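Local structure of DHHA1 domain protein (Clostridium perfringens, 3KEW) at residues 105-110 and 144-149; 152-157 and 185-190; 112-117 and 128-133; 207-212 and 225-230; 6-11 and 38-43. The protein is probably a zinc-dependent editing protein related to alanyl-tRNA synthetase, which would hydrolyse the ester bond of tRNA-Ala charged with the wrong amino acid. One frame throughout, in Å; residues are numbered along the deposited sequence. Where two conformers were deposited one is given.

Interaction 1: 105-110 and 144-149; sequences SGCFYD and KEANRL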
# COMPACT_ATOMS: atom_id res chain seq x y z
N SER A 105 3.46 7.54 11.62
CA SER A 105 4.47 8.51 11.22
C SER A 105 3.93 9.94 11.37
O SER A 105 4.61 10.80 11.93
CB SER A 105 4.91 8.25 9.77
OG SER A 105 5.73 7.09 9.72
N GLY A 106 2.69 10.14 10.92
CA GLY A 106 2.01 11.44 10.97
C GLY A 106 1.68 11.88 12.38
O GLY A 106 1.73 13.08 12.69
N CYS A 107 1.34 10.91 13.23
CA CYS A 107 1.07 11.17 14.66
C CYS A 107 2.35 11.53 15.42
O CYS A 107 2.37 12.49 16.19
CB CYS A 107 0.38 9.98 15.33
SG CYS A 107 -1.32 9.76 14.87
N PHE A 108 3.42 10.77 15.19
CA PHE A 108 4.72 11.09 15.77
C PHE A 108 5.22 12.50 15.44
O PHE A 108 5.74 13.18 16.32
CB PHE A 108 5.77 10.07 15.38
CG PHE A 108 5.79 8.87 16.28
CD1 PHE A 108 6.24 8.97 17.59
CD2 PHE A 108 5.37 7.64 15.81
CE1 PHE A 108 6.27 7.85 18.42
CE2 PHE A 108 5.39 6.51 16.63
CZ PHE A 108 5.85 6.63 17.94
N TYR A 109 5.04 12.93 14.20
CA TYR A 109 5.43 14.27 13.79
C TYR A 109 4.50 15.34 14.34
O TYR A 109 4.96 16.40 14.78
CB TYR A 109 5.51 14.39 12.26
CG TYR A 109 6.08 15.72 11.81
CD1 TYR A 109 7.46 15.93 11.77
CD2 TYR A 109 5.24 16.78 11.45
CE1 TYR A 109 7.99 17.17 11.39
CE2 TYR A 109 5.76 18.01 11.07
CZ TYR A 109 7.14 18.19 11.03
OH TYR A 109 7.65 19.40 10.64
N ASP A 110 3.19 15.08 14.27
CA ASP A 110 2.20 16.05 14.74
C ASP A 110 2.31 16.30 16.24
O ASP A 110 2.27 17.45 16.68
CB ASP A 110 0.78 15.59 14.39
CG ASP A 110 -0.27 16.55 14.88
OD1 ASP A 110 -1.03 16.17 15.80
OD2 ASP A 110 -0.34 17.69 14.37
N LYS A 144 -2.01 5.84 21.08
CA LYS A 144 -3.32 6.31 21.52
C LYS A 144 -3.94 7.28 20.51
O LYS A 144 -5.11 7.14 20.14
CB LYS A 144 -3.19 6.99 22.89
CG LYS A 144 -4.48 7.06 23.69
CD LYS A 144 -4.21 7.68 25.07
CE LYS A 144 -5.46 7.67 25.95
NZ LYS A 144 -5.21 8.36 27.25
N GLU A 145 -3.13 8.24 20.07
CA GLU A 145 -3.57 9.25 19.11
C GLU A 145 -3.90 8.64 17.74
O GLU A 145 -4.88 9.04 17.10
CB GLU A 145 -2.52 10.36 18.99
CG GLU A 145 -2.82 11.44 17.96
CD GLU A 145 -3.79 12.51 18.43
OE1 GLU A 145 -4.34 12.39 19.55
OE2 GLU A 145 -4.01 13.48 17.68
N ALA A 146 -3.11 7.66 17.32
CA ALA A 146 -3.37 6.95 16.06
C ALA A 146 -4.75 6.29 16.10
O ALA A 146 -5.57 6.49 15.20
CB ALA A 146 -2.29 5.93 15.78
N ASN A 147 -5.01 5.56 17.18
CA ASN A 147 -6.30 4.91 17.41
C ASN A 147 -7.45 5.90 17.56
O ASN A 147 -8.56 5.63 17.14
CB ASN A 147 -6.23 3.99 18.61
CG ASN A 147 -5.60 2.66 18.27
OD1 ASN A 147 -6.15 1.90 17.48
ND2 ASN A 147 -4.44 2.38 18.85
N ARG A 148 -7.16 7.06 18.16
CA ARG A 148 -8.12 8.14 18.24
C ARG A 148 -8.52 8.67 16.85
O ARG A 148 -9.70 8.93 16.61
CB ARG A 148 -7.60 9.29 19.11
CG ARG A 148 -8.67 10.36 19.37
CD ARG A 148 -8.11 11.57 20.07
NE ARG A 148 -7.27 12.38 19.19
CZ ARG A 148 -7.71 13.33 18.37
NH1 ARG A 148 -9.01 13.59 18.27
NH2 ARG A 148 -6.85 14.01 17.63
N LEU A 149 -7.54 8.82 15.96
CA LEU A 149 -7.83 9.29 14.60
C LEU A 149 -8.48 8.22 13.72
O LEU A 149 -9.19 8.56 12.77
CB LEU A 149 -6.59 9.91 13.93
CG LEU A 149 -6.05 11.22 14.53
CD1 LEU A 149 -4.78 11.66 13.79
CD2 LEU A 149 -7.11 12.33 14.53
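Cys107 reaches across to Glu145, Ala146 and Leu149 where two helices, 88-112 and 136-152, cross in what is probably an editing domain like that of alanyl-tRNA synthetase. The axes of the two short helical segments approach to 9.4 Å with an angle of 118° between their directions, so they meet at a crossing point rather than along their length. Cys107 and Ala146 stand nearest, with CA atoms 6.3 Å apart. From CA, Cys107 CB points toward helix 136-152 and hands the contact on to SG, which the first torsion (chi1 -73°) sets beside the backbone N and anti to the carbonyl carbon. There SG rests on the backbone of Ala146, 3.7 Å from Ala146 CA. One flank of the sulfur meets the methylene Glu145 CG at 3.8 Å, and Leu149 CD1 lies 4.1 Å from Cys107 SG. A compact, weakly polar thiol suits this place because it can sit directly against main-chain atoms, and the short side chain of the alanine opposite lets it approach; Ala146 also packs on Leu103 and Leu104 of the first helix. Nothing hydrogen-bonds between the segments. Toward solvent, Asp110 OD1 comes within 4.4 Å of Glu145 OE2, a like-charge approach that is probably eased by Arg148, one helical turn beyond Glu145. Arg148 grips the carboxylate side-on: its NE donates to Glu145 OE1, and its NH2 donates to Glu145 OE2 at 2.9 Å in an almost straight bond (176°), with both oxygens met from above the carboxylate plane.

Interaction 2: 152-157 and 185-190; sequences ENLEVK and VEIVGL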
# COMPACT_ATOMS: atom_id res chain seq x y z
N GLU A 152 -11.92 8.78 14.72
CA GLU A 152 -12.35 10.07 14.14
C GLU A 152 -12.66 9.96 12.64
O GLU A 152 -13.34 10.81 12.07
CB GLU A 152 -11.31 11.16 14.38
CG GLU A 152 -11.27 11.72 15.79
CD GLU A 152 -12.51 12.51 16.17
OE1 GLU A 152 -13.06 13.22 15.30
OE2 GLU A 152 -12.94 12.41 17.34
N ASN A 153 -12.13 8.90 12.01
CA ASN A 153 -12.39 8.54 10.61
C ASN A 153 -12.01 9.60 9.57
O ASN A 153 -12.86 10.11 8.84
CB ASN A 153 -13.85 8.08 10.40
CG ASN A 153 -14.03 7.26 9.13
OD1 ASN A 153 -13.07 6.99 8.41
ND2 ASN A 153 -15.26 6.83 8.88
N LEU A 154 -10.72 9.92 9.50
CA LEU A 154 -10.26 10.92 8.54
C LEU A 154 -10.25 10.35 7.13
O LEU A 154 -10.02 9.15 6.94
CB LEU A 154 -8.88 11.45 8.90
CG LEU A 154 -8.60 11.89 10.34
CD1 LEU A 154 -7.14 12.32 10.46
CD2 LEU A 154 -9.54 13.00 10.79
N GLU A 155 -10.53 11.20 6.16
CA GLU A 155 -10.45 10.84 4.75
C GLU A 155 -8.99 10.63 4.35
O GLU A 155 -8.11 11.41 4.73
CB GLU A 155 -11.08 11.95 3.89
CG GLU A 155 -11.27 11.58 2.42
CD GLU A 155 -11.63 12.76 1.54
OE1 GLU A 155 -11.64 13.91 2.02
OE2 GLU A 155 -11.88 12.54 0.33
N VAL A 156 -8.73 9.55 3.61
CA VAL A 156 -7.42 9.30 3.03
C VAL A 156 -7.53 9.38 1.50
O VAL A 156 -8.07 8.47 0.87
CB VAL A 156 -6.83 7.94 3.48
CG1 VAL A 156 -5.41 7.77 2.95
CG2 VAL A 156 -6.85 7.80 5.01
N LYS A 157 -7.01 10.45 0.91
CA LYS A 157 -7.06 10.63 -0.55
C LYS A 157 -5.80 10.12 -1.25
O LYS A 157 -4.69 10.50 -0.89
CB LYS A 157 -7.28 12.10 -0.90
CG LYS A 157 -8.49 12.72 -0.21
CD LYS A 157 -8.92 14.05 -0.84
CE LYS A 157 -8.05 15.22 -0.39
NZ LYS A 157 -8.64 16.54 -0.76
N VAL A 185 -0.48 10.39 -1.40
CA VAL A 185 -1.40 9.86 -0.40
C VAL A 185 -1.52 10.86 0.75
O VAL A 185 -0.52 11.19 1.40
CB VAL A 185 -0.97 8.49 0.14
CG1 VAL A 185 -1.91 8.05 1.28
CG2 VAL A 185 -0.98 7.46 -0.97
N GLU A 186 -2.74 11.34 0.98
CA GLU A 186 -2.99 12.41 1.93
C GLU A 186 -3.97 11.97 3.01
O GLU A 186 -5.14 11.70 2.71
CB GLU A 186 -3.53 13.64 1.20
CG GLU A 186 -3.90 14.82 2.11
CD GLU A 186 -4.56 15.96 1.35
OE1 GLU A 186 -4.67 15.88 0.11
OE2 GLU A 186 -4.98 16.94 1.99
N ILE A 187 -3.51 11.91 4.26
CA ILE A 187 -4.43 11.75 5.39
C ILE A 187 -4.96 13.14 5.73
O ILE A 187 -4.24 13.96 6.31
CB ILE A 187 -3.75 11.08 6.61
CG1 ILE A 187 -3.13 9.73 6.20
CG2 ILE A 187 -4.76 10.93 7.76
CD1 ILE A 187 -2.24 9.07 7.25
N VAL A 188 -6.21 13.41 5.33
CA VAL A 188 -6.77 14.77 5.37
C VAL A 188 -6.73 15.38 6.77
O VAL A 188 -7.36 14.88 7.70
CB VAL A 188 -8.20 14.85 4.75
CG1 VAL A 188 -8.79 16.24 4.90
CG2 VAL A 188 -8.17 14.45 3.28
N GLY A 189 -5.95 16.45 6.90
CA GLY A 189 -5.78 17.16 8.16
C GLY A 189 -4.53 16.79 8.93
O GLY A 189 -4.13 17.49 9.86
N LEU A 190 -3.90 15.68 8.54
CA LEU A 190 -2.74 15.17 9.26
C LEU A 190 -1.45 15.16 8.45
O LEU A 190 -0.45 15.75 8.86
CB LEU A 190 -3.01 13.77 9.83
CG LEU A 190 -1.88 13.10 10.62
CD1 LEU A 190 -1.71 13.73 12.00
CD2 LEU A 190 -2.13 11.61 10.73
O HOH W 1 -5.87 17.61 -1.53
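Lys157 and Glu186 form an antiparallel hydrogen-bonded pair, Lys157 N giving to Glu186 O (2.9 Å) and Glu186 N to Lys157 O (2.8 Å), while Val188 N donates to Glu155 O at 2.8 Å. Val156 faces Ile187 in the non-hydrogen-bonded pair between. On their face the packing is aliphatic: Val156 CG1 meets Val185 CG1 at 3.9 Å, and the Leu154 side chain crosses that of Ile187 at about a right angle, Leu154 CD1 touching Ile187 CG2 at 3.9 Å. Beta-branched valine and isoleucine suit strands facing a helix. The outer strand 156-159 pairs with 184-187, the central strand of a three-stranded antiparallel sheet; of the two, 184-187 falls in the family region of the second additional domain of threonyl- and alanyl-tRNA synthetases. On the other face Lys157 and Glu186 lie side by side, Lys157 CE 3.5 Å from Glu186 OE1, their charges bridged by a water; Tyr159 OH also bonds to Glu186 OE1. Lysine's methylenes pack on Val188 CG2 while its length carries the amine to the water. Helix 88-112 backs the apolar face: Leu99 packs on Val156 and Ile187, the zinc ligand His102 touches Ile187, and Cys195, also a zinc ligand, touches Val185.

Interaction 3: 112-117 and 128-133; sequences FGANTC and VDIVGF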
# COMPACT_ATOMS: atom_id res chain seq x y z
N PHE A 112 5.01 15.20 18.48
CA PHE A 112 6.35 15.39 19.05
C PHE A 112 7.40 16.00 18.11
O PHE A 112 8.54 16.20 18.53
CB PHE A 112 6.89 14.07 19.60
CG PHE A 112 5.92 13.33 20.47
CD1 PHE A 112 5.53 13.85 21.71
CD2 PHE A 112 5.38 12.12 20.05
CE1 PHE A 112 4.62 13.17 22.51
CE2 PHE A 112 4.48 11.43 20.84
CZ PHE A 112 4.10 11.95 22.08
N GLY A 113 7.03 16.27 16.86
CA GLY A 113 7.98 16.74 15.85
C GLY A 113 8.99 15.68 15.43
O GLY A 113 10.04 16.01 14.87
N ALA A 114 8.67 14.42 15.70
CA ALA A 114 9.60 13.33 15.46
C ALA A 114 9.48 12.79 14.03
O ALA A 114 8.39 12.44 13.58
CB ALA A 114 9.38 12.22 16.46
N ASN A 115 10.61 12.73 13.32
CA ASN A 115 10.63 12.38 11.91
C ASN A 115 10.81 10.88 11.70
O ASN A 115 11.36 10.21 12.54
CB ASN A 115 11.75 13.15 11.20
CG ASN A 115 11.44 14.63 11.09
OD1 ASN A 115 10.70 15.05 10.20
ND2 ASN A 115 12.01 15.42 11.99
N THR A 116 10.30 10.39 10.57
CA THR A 116 10.46 9.00 10.12
C THR A 116 11.65 8.95 9.16
O THR A 116 11.86 9.89 8.36
CB THR A 116 9.17 8.51 9.42
OG1 THR A 116 8.09 8.59 10.35
CG2 THR A 116 9.28 7.05 8.87
N CYS A 117 12.44 7.89 9.26
CA CYS A 117 13.59 7.71 8.39
C CYS A 117 13.63 6.32 7.75
O CYS A 117 14.55 6.00 7.01
CB CYS A 117 14.89 7.99 9.16
SG CYS A 117 15.16 6.96 10.61
N VAL A 128 8.40 0.71 11.56
CA VAL A 128 8.61 2.11 11.21
C VAL A 128 9.78 2.61 12.09
O VAL A 128 9.86 2.27 13.28
CB VAL A 128 7.30 2.96 11.36
CG1 VAL A 128 6.79 3.06 12.83
CG2 VAL A 128 7.45 4.35 10.75
N ASP A 129 10.71 3.37 11.50
CA ASP A 129 11.87 3.92 12.21
C ASP A 129 11.66 5.40 12.47
O ASP A 129 11.43 6.16 11.54
CB ASP A 129 13.16 3.76 11.40
CG ASP A 129 13.60 2.31 11.25
OD1 ASP A 129 12.93 1.39 11.76
OD2 ASP A 129 14.64 2.08 10.60
N ILE A 130 11.74 5.81 13.73
CA ILE A 130 11.58 7.21 14.10
C ILE A 130 12.94 7.74 14.55
O ILE A 130 13.64 7.06 15.30
CB ILE A 130 10.53 7.39 15.24
CG1 ILE A 130 9.23 6.64 14.91
CG2 ILE A 130 10.26 8.86 15.52
CD1 ILE A 130 8.44 7.17 13.71
N VAL A 131 13.31 8.93 14.10
CA VAL A 131 14.62 9.50 14.42
C VAL A 131 14.70 9.89 15.90
O VAL A 131 13.85 10.63 16.40
CB VAL A 131 14.96 10.72 13.53
CG1 VAL A 131 16.40 11.13 13.73
CG2 VAL A 131 14.71 10.43 12.06
N GLY A 132 15.72 9.38 16.57
CA GLY A 132 15.98 9.71 17.97
C GLY A 132 15.52 8.65 18.94
O GLY A 132 14.86 7.67 18.55
N PHE A 133 15.87 8.84 20.21
CA PHE A 133 15.40 7.99 21.30
C PHE A 133 13.97 8.42 21.65
O PHE A 133 13.65 9.61 21.68
CB PHE A 133 16.32 8.12 22.52
CG PHE A 133 15.74 7.52 23.79
CD1 PHE A 133 15.78 6.14 24.01
CD2 PHE A 133 15.17 8.34 24.77
CE1 PHE A 133 15.25 5.58 25.18
CE2 PHE A 133 14.64 7.79 25.95
CZ PHE A 133 14.68 6.41 26.15
O HOH W 2 13.11 13.19 14.83
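Antiparallel backbones meet here with Thr116 and Ile130 as a non-hydrogen-bonded pair, CA atoms 4.5 Å apart, flanked by bonds from Val131 N to Asn115 O (2.8 Å) and from Cys117 N to Asp129 O (3.0 Å). It is the open end of the beta hairpin made by strands 116-121 and 126-131, and beyond the last direct bond a water accepts from Asn115 N and donates to Val131 O. On the helix-facing side, small and branched groups interlock: Ala114 CB abuts Ile130 CG2 at 3.6 Å, and Thr116 CG2 meets Val128 CG2 at 3.8 Å, the two side chains crossing at about a right angle. With chi1 at -60°, Thr116 places this methyl anti to its backbone N and leaves OG1 beside that N. Threonine suits the spot because its methyl joins the apolar layer while OG1 bonds to Ser105 OG. On the opposite face Cys117 SG settles between Val131 CG2 (3.8 Å) and Asp129 CB (3.9 Å from the same sulfur), while the buried aspartate carboxylate forms a salt bridge with Arg222. Gly113, the first residue beyond helix 88-112, has a positive phi that suits glycine and turns the chain into the hairpin. Phe108 of that helix packs on Ile130 and Gln101 on Val128, and strand 220-227 adjoins strand 126-131 on its other side, with Ile223 against both residues.

Interaction 4: 207-212 and 225-230; sequences QVIKIR and YVAGNR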
# COMPACT_ATOMS: atom_id res chain seq x y z
N GLN A 207 -9.35 -0.28 11.52
CA GLN A 207 -9.98 -0.96 12.68
C GLN A 207 -9.31 -0.56 14.00
O GLN A 207 -9.93 0.10 14.85
CB GLN A 207 -10.00 -2.51 12.56
CG GLN A 207 -10.61 -3.09 11.27
CD GLN A 207 -10.30 -4.59 11.11
OE1 GLN A 207 -10.24 -5.34 12.09
NE2 GLN A 207 -10.09 -5.02 9.88
N VAL A 208 -8.06 -0.97 14.15
CA VAL A 208 -7.25 -0.76 15.35
C VAL A 208 -5.76 -0.86 14.97
O VAL A 208 -5.39 -1.55 14.02
CB VAL A 208 -7.67 -1.77 16.47
CG1 VAL A 208 -7.32 -3.21 16.09
CG2 VAL A 208 -7.10 -1.39 17.84
N ILE A 209 -4.92 -0.14 15.70
CA ILE A 209 -3.48 -0.22 15.54
C ILE A 209 -2.78 -0.45 16.90
O ILE A 209 -3.06 0.24 17.90
CB ILE A 209 -2.91 1.01 14.76
CG1 ILE A 209 -1.43 0.85 14.44
CG2 ILE A 209 -3.15 2.31 15.51
CD1 ILE A 209 -1.05 1.57 13.17
N LYS A 210 -1.90 -1.44 16.94
CA LYS A 210 -1.18 -1.77 18.15
C LYS A 210 0.33 -1.75 17.91
O LYS A 210 0.82 -2.39 16.98
CB LYS A 210 -1.60 -3.15 18.67
CG LYS A 210 -2.97 -3.16 19.33
CD LYS A 210 -3.31 -4.56 19.82
CE LYS A 210 -4.64 -4.58 20.56
NZ LYS A 210 -5.79 -4.62 19.63
N ILE A 211 1.05 -1.02 18.76
CA ILE A 211 2.50 -1.11 18.81
C ILE A 211 2.90 -2.30 19.70
O ILE A 211 2.49 -2.39 20.86
CB ILE A 211 3.13 0.23 19.27
CG1 ILE A 211 2.96 1.27 18.16
CG2 ILE A 211 4.61 0.04 19.68
CD1 ILE A 211 3.40 2.69 18.53
N ARG A 212 3.68 -3.20 19.12
CA ARG A 212 4.07 -4.47 19.74
C ARG A 212 5.25 -4.32 20.69
O ARG A 212 5.20 -4.76 21.84
CB ARG A 212 4.46 -5.46 18.63
CG ARG A 212 3.30 -6.21 18.01
CD ARG A 212 3.03 -7.47 18.79
NE ARG A 212 2.03 -8.32 18.14
CZ ARG A 212 2.31 -9.30 17.28
NH1 ARG A 212 3.57 -9.57 16.96
NH2 ARG A 212 1.33 -10.00 16.76
N TYR A 225 4.76 -2.78 14.67
CA TYR A 225 3.32 -2.55 14.80
C TYR A 225 2.46 -3.54 14.02
O TYR A 225 2.93 -4.20 13.08
CB TYR A 225 2.95 -1.10 14.42
CG TYR A 225 3.01 -0.86 12.92
CD1 TYR A 225 4.19 -0.41 12.32
CD2 TYR A 225 1.90 -1.11 12.10
CE1 TYR A 225 4.26 -0.22 10.96
CE2 TYR A 225 1.96 -0.92 10.73
CZ TYR A 225 3.14 -0.47 10.17
OH TYR A 225 3.22 -0.29 8.82
N VAL A 226 1.19 -3.61 14.40
CA VAL A 226 0.15 -4.36 13.68
C VAL A 226 -1.10 -3.50 13.55
O VAL A 226 -1.47 -2.79 14.48
CB VAL A 226 -0.21 -5.71 14.37
CG1 VAL A 226 0.81 -6.79 14.03
CG2 VAL A 226 -0.29 -5.55 15.89
N ALA A 227 -1.72 -3.54 12.38
CA ALA A 227 -2.99 -2.87 12.15
C ALA A 227 -4.03 -3.87 11.66
O ALA A 227 -3.66 -4.92 11.11
CB ALA A 227 -2.84 -1.71 11.16
N GLY A 228 -5.30 -3.56 11.87
CA GLY A 228 -6.41 -4.36 11.34
C GLY A 228 -6.53 -5.74 11.95
O GLY A 228 -6.50 -5.89 13.17
N ASN A 229 -6.65 -6.74 11.08
CA ASN A 229 -6.87 -8.14 11.48
C ASN A 229 -5.66 -8.79 12.14
O ASN A 229 -5.80 -9.76 12.88
CB ASN A 229 -7.33 -8.97 10.27
CG ASN A 229 -8.16 -8.16 9.28
OD1 ASN A 229 -9.35 -7.93 9.48
ND2 ASN A 229 -7.52 -7.73 8.19
N ARG A 230 -4.48 -8.24 11.86
CA ARG A 230 -3.23 -8.65 12.52
C ARG A 230 -3.21 -8.28 14.01
O ARG A 230 -2.57 -8.95 14.81
CB ARG A 230 -2.04 -7.99 11.83
CG ARG A 230 -1.67 -8.55 10.47
CD ARG A 230 -0.26 -8.10 10.12
NE ARG A 230 0.06 -8.32 8.71
CZ ARG A 230 1.28 -8.21 8.19
NH1 ARG A 230 2.31 -7.88 8.96
NH2 ARG A 230 1.47 -8.43 6.89
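Lys210 and Val226 pair at the centre of this contact, Lys210 N donating to Val226 O (2.8 Å) and Val226 N to Lys210 O (2.9 Å). They belong to the beta hairpin of strands 209-217 and 220-227; the axes of its short segments 209-212 and 225-227 run 161° apart. On one face Ile209, Ile211, Tyr225 and Ala227 make an uneven surface. The single methyl of Ala227 makes a low spot. In Ile209 the first torsion sets CG1 anti to the backbone N, and chi2 near 150° carries CD1 on over that low spot, where it touches both neighbours: Ile209 CD1 is 4.2 Å from Ala227 CB and 4.1 Å from Tyr225 CD2. The tyrosine ring then leads away from the strand pair, and its OH bonds to Gln97 O. On the other face Val226 is the bump, its CG2 sitting against Lys210 CB at 3.9 Å. The lysine chain runs on away from the pair. At Gly228 a positive phi, easy for glycine, turns the chain while Gly228 N still bonds to Val208 O. At this open end of the hairpin two side-chain amides join the segments: Gln207 NE2 donates to Asn229 OD1 at 3.0 Å in a nearly straight line (176°), arriving above the asparagine carbonyl plane. The face of Ile209 and Tyr225 packs against Leu104 of helix 88-112, with Ala146 and Ile150 of helix 136-152 also on Ile209, whereas strand 126-131 lies beside strand 220-227 and touches Tyr225 through Ser126.

Interaction 5: 6-11 and 38-43; sequences LYYEDQ and AFFPGG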
# COMPACT_ATOMS: atom_id res chain seq x y z
N LEU A 6 -6.48 -0.61 -12.63
CA LEU A 6 -7.70 -0.35 -11.84
C LEU A 6 -7.44 -0.04 -10.37
O LEU A 6 -8.17 0.76 -9.77
CB LEU A 6 -8.68 -1.53 -11.98
CG LEU A 6 -9.36 -1.68 -13.35
CD1 LEU A 6 -10.08 -3.01 -13.46
CD2 LEU A 6 -10.33 -0.53 -13.62
N TYR A 7 -6.39 -0.64 -9.81
CA TYR A 7 -5.98 -0.44 -8.42
C TYR A 7 -5.70 1.02 -8.04
O TYR A 7 -5.82 1.39 -6.87
CB TYR A 7 -4.79 -1.35 -8.05
CG TYR A 7 -3.59 -1.33 -8.98
CD1 TYR A 7 -3.41 -2.34 -9.93
CD2 TYR A 7 -2.62 -0.33 -8.88
CE1 TYR A 7 -2.31 -2.33 -10.78
CE2 TYR A 7 -1.53 -0.31 -9.72
CZ TYR A 7 -1.38 -1.31 -10.67
OH TYR A 7 -0.28 -1.29 -11.48
N TYR A 8 -5.31 1.83 -9.02
CA TYR A 8 -5.13 3.27 -8.82
C TYR A 8 -6.38 4.10 -9.16
O TYR A 8 -6.38 5.32 -8.98
CB TYR A 8 -3.95 3.79 -9.63
CG TYR A 8 -2.56 3.48 -9.08
CD1 TYR A 8 -1.49 3.27 -9.95
CD2 TYR A 8 -2.33 3.40 -7.70
CE1 TYR A 8 -0.20 3.00 -9.46
CE2 TYR A 8 -1.04 3.12 -7.20
CZ TYR A 8 0.01 2.92 -8.09
OH TYR A 8 1.28 2.64 -7.62
N GLU A 9 -7.43 3.45 -9.67
CA GLU A 9 -8.68 4.13 -10.00
C GLU A 9 -9.72 3.93 -8.89
O GLU A 9 -10.35 4.89 -8.43
CB GLU A 9 -9.24 3.66 -11.35
CG GLU A 9 -8.34 3.97 -12.57
CD GLU A 9 -7.92 5.43 -12.64
OE1 GLU A 9 -8.79 6.32 -12.53
OE2 GLU A 9 -6.70 5.69 -12.81
N ASP A 10 -9.88 2.67 -8.49
CA ASP A 10 -10.72 2.28 -7.36
C ASP A 10 -10.04 1.11 -6.65
O ASP A 10 -10.06 -0.02 -7.13
CB ASP A 10 -12.12 1.90 -7.84
CG ASP A 10 -13.08 1.57 -6.69
OD1 ASP A 10 -14.27 1.33 -7.01
OD2 ASP A 10 -12.69 1.55 -5.50
N GLN A 11 -9.47 1.39 -5.49
CA GLN A 11 -8.70 0.40 -4.75
C GLN A 11 -9.55 -0.68 -4.07
O GLN A 11 -9.01 -1.63 -3.53
CB GLN A 11 -7.78 1.08 -3.72
CG GLN A 11 -8.46 2.00 -2.74
CD GLN A 11 -8.49 3.44 -3.21
OE1 GLN A 11 -9.20 3.78 -4.15
NE2 GLN A 11 -7.72 4.29 -2.55
N ALA A 38 -6.78 -5.14 -11.82
CA ALA A 38 -6.84 -4.67 -10.44
C ALA A 38 -5.78 -5.38 -9.59
O ALA A 38 -5.75 -5.20 -8.37
CB ALA A 38 -8.25 -4.90 -9.86
N PHE A 39 -4.93 -6.19 -10.22
CA PHE A 39 -3.82 -6.84 -9.52
C PHE A 39 -2.67 -5.85 -9.36
O PHE A 39 -2.07 -5.42 -10.35
CB PHE A 39 -3.34 -8.11 -10.25
CG PHE A 39 -4.34 -9.26 -10.22
CD1 PHE A 39 -4.24 -10.25 -9.24
CD2 PHE A 39 -5.35 -9.37 -11.17
CE1 PHE A 39 -5.17 -11.30 -9.18
CE2 PHE A 39 -6.27 -10.43 -11.13
CZ PHE A 39 -6.18 -11.39 -10.13
N PHE A 40 -2.39 -5.47 -8.11
CA PHE A 40 -1.25 -4.61 -7.76
C PHE A 40 0.01 -5.45 -7.94
O PHE A 40 0.05 -6.59 -7.45
CB PHE A 40 -1.39 -4.15 -6.30
CG PHE A 40 -0.42 -3.05 -5.89
CD1 PHE A 40 0.29 -3.16 -4.69
CD2 PHE A 40 -0.26 -1.90 -6.66
CE1 PHE A 40 1.16 -2.14 -4.27
CE2 PHE A 40 0.61 -0.89 -6.26
CZ PHE A 40 1.32 -1.00 -5.06
N PRO A 41 1.00 -4.93 -8.70
CA PRO A 41 2.31 -5.61 -8.85
C PRO A 41 3.27 -5.44 -7.65
O PRO A 41 4.25 -6.19 -7.53
CB PRO A 41 2.90 -4.95 -10.10
CG PRO A 41 2.30 -3.58 -10.13
CD PRO A 41 0.93 -3.70 -9.51
N GLY A 42 2.97 -4.48 -6.78
CA GLY A 42 3.88 -4.07 -5.72
C GLY A 42 4.31 -2.63 -5.92
O GLY A 42 4.25 -2.13 -7.05
N GLY A 43 4.75 -1.96 -4.85
CA GLY A 43 5.16 -0.55 -4.92
C GLY A 43 5.17 0.16 -3.58
O GLY A 43 4.33 -0.10 -2.73
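Tyr7 holds CG between its backbone N and carbonyl carbon (chi1 51°), on the side of 38-43, where Phe40 has its CG anti to the backbone N (chi1 -169°). The two rings meet as a T-shaped (edge-to-face) pair, the edge of Phe40 toward the face of Tyr7, centroids of the Tyr7 and Phe40 rings 5.3 Å apart and planes at 72°. Phe40 CD2 leads the approach, 3.6 Å from Tyr7 CD2, and the CA of Phe40 adds a CH-pi contact over the same tyrosine ring. The chain of 38-43 wraps round the rest of Tyr7: Ala38 C lies at the ring edge, Phe39 O is 3.1 Å from Tyr7 CE1, and the proline ring, crossing at about a right angle, brings Pro41 CD to 3.3 Å from Tyr7 OH. An aromatic ring is apt here because it offers both a broad face and a long rim to one curving loop. Nearby, Tyr8 OH sits at the edge of the Phe40 ring, 3.8 Å from Phe40 CE2, and bonds to Cys196 O. Leu6 CB meets Ala38 CB at 4.0 Å, where alanine lets the backbones come close. No hydrogen bond joins the two segments. Segment 6-11, which opens with a 3-10 turn, and the loop 38-43 both lie in the part of the chain that carries the six-stranded barrel: Phe16 of strand 15-26 covers Leu6 and Ala38, Val61 of strand 56-64 backs Phe39 and Pro41, and Arg91 of helix 88-112 packs on Tyr7.

Interactions 1 to 4 form one cluster around helices 88-112 and 136-152, while interaction 5 lies on the barrel side, touching none of the others, though its nearest atoms come within about 5 Å of interaction 2. Interaction 1 is the buried helix crossing, small and without cross-bonds; the others are partly buried. Leu190 and Leu154 of interaction 2 pack on its helices, and Ala146 and Asn147 carry it on to Ile209 of interaction 4. Interactions 3 and 4 share one four-stranded sheet, pairing strands at its two edges. The three strand contacts combine main-chain hydrogen bonds with an apolar inner face and a more polar outer one, whereas interaction 5 relies on aromatic rings between a 3-10 turn and a loop.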